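Local structure of phosphoserine phosphatase RsbX (Bacillus subtilis, 3W43) at residues E20-C25 against L46-L51; V110-H115 against F151-D156. The protein dephosphorylates RsbS as a PPM-type phosphatase and acts as a negative regulator of sigma-B activity, both during growth and after stress induction. All coordinates share one frame; numbering follows the deposited sequence.

Contact 1 (E20-C25 against L46-L51). With MN (manganese (II) ion), chain C.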
loop_
_atom_site.group_PDB
_atom_site.type_symbol
_atom_site.label_atom_id
_atom_site.label_comp_id
_atom_site.label_asym_id
_atom_site.label_seq_id
_atom_site.Cartn_x
_atom_site.Cartn_y
_atom_site.Cartn_z
ATOM N N GLU A 20 -13.399 3.088 14.585
ATOM C CA GLU A 20 -14.662 3.244 15.299
ATOM C C GLU A 20 -14.982 4.714 15.539
ATOM O O GLU A 20 -14.131 5.482 15.984
ATOM C CB GLU A 20 -14.567 2.530 16.649
ATOM C CG GLU A 20 -15.901 2.349 17.344
ATOM C CD GLU A 20 -16.608 1.111 16.849
ATOM O OE1 GLU A 20 -16.331 0.018 17.390
ATOM O OE2 GLU A 20 -17.429 1.228 15.916
ATOM N N GLY A 21 -16.208 5.103 15.201
ATOM C CA GLY A 21 -16.696 6.454 15.471
ATOM C C GLY A 21 -16.239 7.525 14.493
ATOM O O GLY A 21 -16.504 8.709 14.712
ATOM N N LYS A 22 -15.586 7.127 13.400
ATOM C CA LYS A 22 -15.088 8.110 12.440
ATOM C C LYS A 22 -15.782 7.990 11.092
ATOM O O LYS A 22 -15.939 6.880 10.565
ATOM C CB LYS A 22 -13.577 7.955 12.230
ATOM C CG LYS A 22 -12.768 7.752 13.509
ATOM C CD LYS A 22 -12.841 8.923 14.468
ATOM C CE LYS A 22 -12.038 8.605 15.716
ATOM N NZ LYS A 22 -11.945 9.755 16.663
ATOM N N SER A 23 -16.156 9.136 10.524
ATOM C CA SER A 23 -16.828 9.164 9.220
ATOM C C SER A 23 -15.869 9.286 8.040
ATOM O O SER A 23 -16.173 8.841 6.934
ATOM C CB SER A 23 -17.851 10.290 9.189
ATOM O OG SER A 23 -18.926 9.976 10.053
ATOM N N ILE A 24 -14.708 9.884 8.280
ATOM C CA ILE A 24 -13.666 9.999 7.270
ATOM C C ILE A 24 -12.474 9.172 7.709
ATOM O O ILE A 24 -12.145 9.121 8.898
ATOM C CB ILE A 24 -13.269 11.473 7.013
ATOM C CG1 ILE A 24 -12.392 11.599 5.762
ATOM C CG2 ILE A 24 -12.614 12.089 8.218
ATOM C CD1 ILE A 24 -12.572 12.903 5.006
ATOM N N CYS A 25 -11.850 8.498 6.747
ATOM C CA CYS A 25 -10.702 7.656 7.021
ATOM C C CYS A 25 -9.411 8.458 7.057
ATOM O O CYS A 25 -9.140 9.283 6.179
ATOM C CB CYS A 25 -10.606 6.569 5.961
ATOM S SG CYS A 25 -9.540 5.190 6.436
ATOM N N LEU A 46 -1.169 10.687 10.322
ATOM C CA LEU A 46 -1.025 10.600 11.773
ATOM C C LEU A 46 -2.353 10.852 12.477
ATOM O O LEU A 46 -3.098 11.761 12.118
ATOM C CB LEU A 46 0.051 11.555 12.272
ATOM C CG LEU A 46 1.441 10.935 12.384
ATOM C CD1 LEU A 46 1.989 10.341 11.096
ATOM C CD2 LEU A 46 2.395 11.972 12.961
ATOM N N GLY A 47 -2.645 10.025 13.476
ATOM C CA GLY A 47 -3.932 10.063 14.155
ATOM C C GLY A 47 -5.001 9.417 13.307
ATOM O O GLY A 47 -4.749 8.446 12.574
ATOM N N SER A 48 -6.202 9.973 13.375
ATOM C CA SER A 48 -7.336 9.440 12.624
ATOM C C SER A 48 -8.236 10.584 12.199
ATOM O O SER A 48 -7.955 11.743 12.491
ATOM C CB SER A 48 -8.109 8.401 13.448
ATOM O OG SER A 48 -8.698 8.986 14.606
ATOM N N GLY A 49 -9.313 10.270 11.492
ATOM C CA GLY A 49 -10.314 11.274 11.170
ATOM C C GLY A 49 -9.829 12.348 10.211
ATOM O O GLY A 49 -8.912 12.129 9.414
ATOM N N SER A 50 -10.458 13.514 10.294
ATOM C CA SER A 50 -10.299 14.528 9.261
ATOM C C SER A 50 -8.865 15.051 9.178
ATOM O O SER A 50 -8.358 15.301 8.090
ATOM C CB SER A 50 -11.304 15.668 9.474
ATOM O OG SER A 50 -11.062 16.327 10.697
ATOM N N LEU A 51 -8.204 15.217 10.319
ATOM C CA LEU A 51 -6.849 15.753 10.293
ATOM C C LEU A 51 -5.805 14.757 9.785
ATOM O O LEU A 51 -4.842 15.138 9.119
ATOM C CB LEU A 51 -6.460 16.324 11.648
ATOM C CG LEU A 51 -7.171 17.635 11.990
ATOM C CD1 LEU A 51 -7.047 17.935 13.466
ATOM C CD2 LEU A 51 -6.619 18.797 11.176
HETATM MN MN MN C . -3.600 7.198 11.131
HETATM O O HOH W 1 -10.481 11.239 14.730
HETATM O O HOH W 2 -9.274 8.704 17.790
HETATM O O HOH W 3 -10.605 7.887 10.830
HETATM O O HOH W 4 -4.057 5.359 12.163
HETATM O O HOH W 5 -5.297 6.715 9.773
HETATM O O HOH W 6 -1.617 6.922 12.275
#
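Where the irregular run 20-25 passes the run 46-51, which leads into helix 49-66, the backbones come closest at I24 and G49, whose CA atoms lie 5.3 Å apart. Water 3 spans this gap, giving a hydrogen to I24 O and accepting one from G49 N, at 2.8 Å from each. G47 and G49 both have positive phi, and G47 turns its carbonyl to manganese: G47 O binds the ion at 2.2 Å. Direct contact between side chains and the other segment is made by few atoms. I24 sets its CG2 branch against the peptide between G49 and S50, 3.3 Å from S50 N, because CG1 stands anti to the backbone N (chi1 -168°) and leaves CG2 between N and the carbonyl carbon. K22, bent at chi2 (-63°) and then extended, brings CE within 3.5 Å of S48 OG, while waters 1 and 2 each accept from K22 NZ and also bond S48 OG, a twofold bridge at the surface. The contact thus ties the loop between strands 10-17 and 27-33, whose C25 O also takes a hydrogen bond from N53, to the N-terminal part of helix 49-66, directly after strand 37-45 and its metal ligands D44 and G45.

Contact 2 (V110-H115 against F151-D156). With MN (manganese (II) ion), chain B.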
loop_
_atom_site.group_PDB
_atom_site.type_symbol
_atom_site.label_atom_id
_atom_site.label_comp_id
_atom_site.label_asym_id
_atom_site.label_seq_id
_atom_site.Cartn_x
_atom_site.Cartn_y
_atom_site.Cartn_z
ATOM N N VAL A 110 3.676 1.138 7.216
ATOM C CA VAL A 110 2.829 0.617 6.157
ATOM C C VAL A 110 3.669 -0.514 5.570
ATOM O O VAL A 110 4.841 -0.311 5.219
ATOM C CB VAL A 110 2.500 1.699 5.100
ATOM C CG1 VAL A 110 1.577 1.135 4.028
ATOM C CG2 VAL A 110 1.830 2.928 5.751
ATOM N N ARG A 111 3.085 -1.707 5.489
ATOM C CA ARG A 111 3.829 -2.925 5.153
ATOM C C ARG A 111 3.510 -3.450 3.776
ATOM O O ARG A 111 2.373 -3.364 3.330
ATOM C CB ARG A 111 3.562 -4.008 6.201
ATOM C CG ARG A 111 4.163 -3.676 7.543
ATOM C CD ARG A 111 3.775 -4.673 8.605
ATOM N NE ARG A 111 4.289 -4.273 9.908
ATOM C CZ ARG A 111 5.427 -4.698 10.452
ATOM N NH1 ARG A 111 6.217 -5.561 9.817
ATOM N NH2 ARG A 111 5.779 -4.250 11.648
ATOM N N PHE A 112 4.536 -3.986 3.131
ATOM C CA PHE A 112 4.435 -4.620 1.817
ATOM C C PHE A 112 4.992 -6.022 1.912
ATOM O O PHE A 112 6.108 -6.220 2.410
ATOM C CB PHE A 112 5.248 -3.795 0.819
ATOM C CG PHE A 112 5.445 -4.417 -0.555
ATOM C CD1 PHE A 112 4.366 -4.797 -1.362
ATOM C CD2 PHE A 112 6.736 -4.532 -1.069
ATOM C CE1 PHE A 112 4.588 -5.310 -2.644
ATOM C CE2 PHE A 112 6.956 -5.032 -2.327
ATOM C CZ PHE A 112 5.890 -5.425 -3.118
ATOM N N ILE A 113 4.231 -6.991 1.422
ATOM C CA ILE A 113 4.686 -8.377 1.391
ATOM C C ILE A 113 4.377 -8.914 0.004
ATOM O O ILE A 113 3.221 -8.868 -0.439
ATOM C CB ILE A 113 3.990 -9.246 2.465
ATOM C CG1 ILE A 113 4.217 -8.676 3.878
ATOM C CG2 ILE A 113 4.460 -10.696 2.373
ATOM C CD1 ILE A 113 3.142 -7.712 4.365
ATOM N N LEU A 114 5.413 -9.410 -0.676
ATOM C CA LEU A 114 5.256 -10.037 -1.976
ATOM C C LEU A 114 5.620 -11.504 -1.838
ATOM O O LEU A 114 6.681 -11.854 -1.325
ATOM C CB LEU A 114 6.119 -9.342 -3.030
ATOM C CG LEU A 114 5.880 -9.904 -4.442
ATOM C CD1 LEU A 114 5.725 -8.819 -5.478
ATOM C CD2 LEU A 114 6.906 -10.935 -4.870
ATOM N N HIS A 115 4.717 -12.363 -2.291
ATOM C CA HIS A 115 4.827 -13.816 -2.200
ATOM C C HIS A 115 4.971 -14.390 -3.603
ATOM O O HIS A 115 4.104 -14.142 -4.429
ATOM C CB HIS A 115 3.544 -14.381 -1.566
ATOM C CG HIS A 115 3.395 -15.861 -1.741
ATOM N ND1 HIS A 115 2.644 -16.422 -2.753
ATOM C CD2 HIS A 115 3.932 -16.895 -1.052
ATOM C CE1 HIS A 115 2.716 -17.738 -2.671
ATOM N NE2 HIS A 115 3.491 -18.052 -1.648
ATOM N N PHE A 151 0.733 -9.973 -3.789
ATOM C CA PHE A 151 1.216 -9.071 -2.765
ATOM C C PHE A 151 0.085 -8.460 -1.970
ATOM O O PHE A 151 -1.076 -8.447 -2.406
ATOM C CB PHE A 151 2.109 -7.971 -3.365
ATOM C CG PHE A 151 1.381 -7.000 -4.256
ATOM C CD1 PHE A 151 0.710 -5.905 -3.725
ATOM C CD2 PHE A 151 1.361 -7.191 -5.638
ATOM C CE1 PHE A 151 0.015 -5.019 -4.557
ATOM C CE2 PHE A 151 0.682 -6.307 -6.462
ATOM C CZ PHE A 151 0.012 -5.222 -5.923
ATOM N N ILE A 152 0.448 -7.923 -0.809
ATOM C CA ILE A 152 -0.411 -7.036 -0.048
ATOM C C ILE A 152 0.386 -5.805 0.387
ATOM O O ILE A 152 1.582 -5.913 0.704
ATOM C CB ILE A 152 -1.038 -7.776 1.177
ATOM C CG1 ILE A 152 -2.138 -6.934 1.834
ATOM C CG2 ILE A 152 0.035 -8.207 2.187
ATOM C CD1 ILE A 152 -2.934 -7.685 2.900
ATOM N N ILE A 153 -0.288 -4.653 0.378
ATOM C CA ILE A 153 0.205 -3.485 1.087
ATOM C C ILE A 153 -0.866 -3.135 2.112
ATOM O O ILE A 153 -2.049 -3.059 1.767
ATOM C CB ILE A 153 0.436 -2.271 0.153
ATOM C CG1 ILE A 153 1.504 -2.585 -0.892
ATOM C CG2 ILE A 153 0.851 -1.039 0.958
ATOM C CD1 ILE A 153 1.637 -1.518 -1.974
ATOM N N HIS A 154 -0.492 -2.907 3.364
ATOM C CA HIS A 154 -1.498 -2.636 4.383
ATOM C C HIS A 154 -1.053 -1.654 5.431
ATOM O O HIS A 154 0.131 -1.624 5.823
ATOM C CB HIS A 154 -2.016 -3.934 5.031
ATOM C CG HIS A 154 -1.031 -4.661 5.899
ATOM N ND1 HIS A 154 -0.864 -4.363 7.234
ATOM C CD2 HIS A 154 -0.224 -5.723 5.649
ATOM C CE1 HIS A 154 0.019 -5.193 7.761
ATOM N NE2 HIS A 154 0.415 -6.037 6.824
ATOM N N THR A 155 -2.004 -0.855 5.896
ATOM C CA THR A 155 -1.737 -0.009 7.049
ATOM C C THR A 155 -1.734 -0.801 8.345
ATOM O O THR A 155 -2.129 -1.974 8.395
ATOM C CB THR A 155 -2.708 1.184 7.140
ATOM O OG1 THR A 155 -4.046 0.698 7.319
ATOM C CG2 THR A 155 -2.616 2.052 5.899
ATOM N N ASP A 156 -1.266 -0.141 9.397
ATOM C CA ASP A 156 -1.087 -0.771 10.696
ATOM C C ASP A 156 -2.403 -1.090 11.416
ATOM O O ASP A 156 -2.388 -1.723 12.459
ATOM C CB ASP A 156 -0.127 0.061 11.562
ATOM C CG ASP A 156 -0.624 1.474 11.817
ATOM O OD1 ASP A 156 -1.823 1.749 11.601
ATOM O OD2 ASP A 156 0.201 2.317 12.249
HETATM MN MN MN B . -2.928 3.574 11.555
HETATM O O HOH W 7 -1.438 4.257 13.080
HETATM O O HOH W 4 -4.057 5.359 12.163
HETATM O O HOH W 8 -4.284 3.007 9.943
#
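F151 meets two neighbours on strand 111-115: its CB lies 3.7 Å from F112 CE1 and also packs on CB of L114, its non-hydrogen-bonded partner. With chi1 at 67°, the F151 ring leads away from that strand toward L38 and L93 of the other sheet. I152 turns to the reverse face, where its CG2 runs alongside I113 and touches CD1; its amide and carbonyl bond the carbonyl and amide of I113, the I113 N to I152 O bond measuring 2.9 Å. I153 returns to the face of F112, placing CG1 3.6 Å from F112 CD1 and CG2 against V110 CG1. H154 pairs with R111 through two more backbone bonds, including a nearly straight R111 N to H154 O bond (170°). Its imidazole receives R111 CB over one face, a CH-pi contact at 4.1 Å from the ring centroid, while I113 CD1 approaches obliquely. The ring's rotation is fixed by H154 ND1, which donates to T155 O at 2.9 Å, the acceptor lying in the ring plane. T155 turns from strand 111-115, and its hydroxyl bonds with D27 and T192. Finally D156 OD1 binds manganese at 2.1 Å, while OD2 accepts from metal-bound water 7. D156 shares this manganese with D44 and D189; a carboxylate-bridged pair of metals beside the beta-sandwich is characteristic of PP2C-type (PPM) phosphatases.

How the contacts relate
Contact 2 is core and contact 1 surface, yet both end at the same two-metal site. Paired strands in one sheet of the sandwich make contact 2, held by direct backbone bonds and apolar packing; in contact 1, a loop and the run into a helix meet by small touches and bridging waters. Their metal ligands differ accordingly: a backbone carbonyl from 46-51, a carboxylate from 151-156. The centres of the two contacts lie about 21 Å apart and their nearest atoms about 7 Å, but water 4 binds both manganese ions and D44 supplies an oxygen to each. The pair illustrates a general principle: a buried sheet and a water-bridged surface contact can supply ligands to one metal centre, probably the catalytic one, as in PPM-type phosphatases.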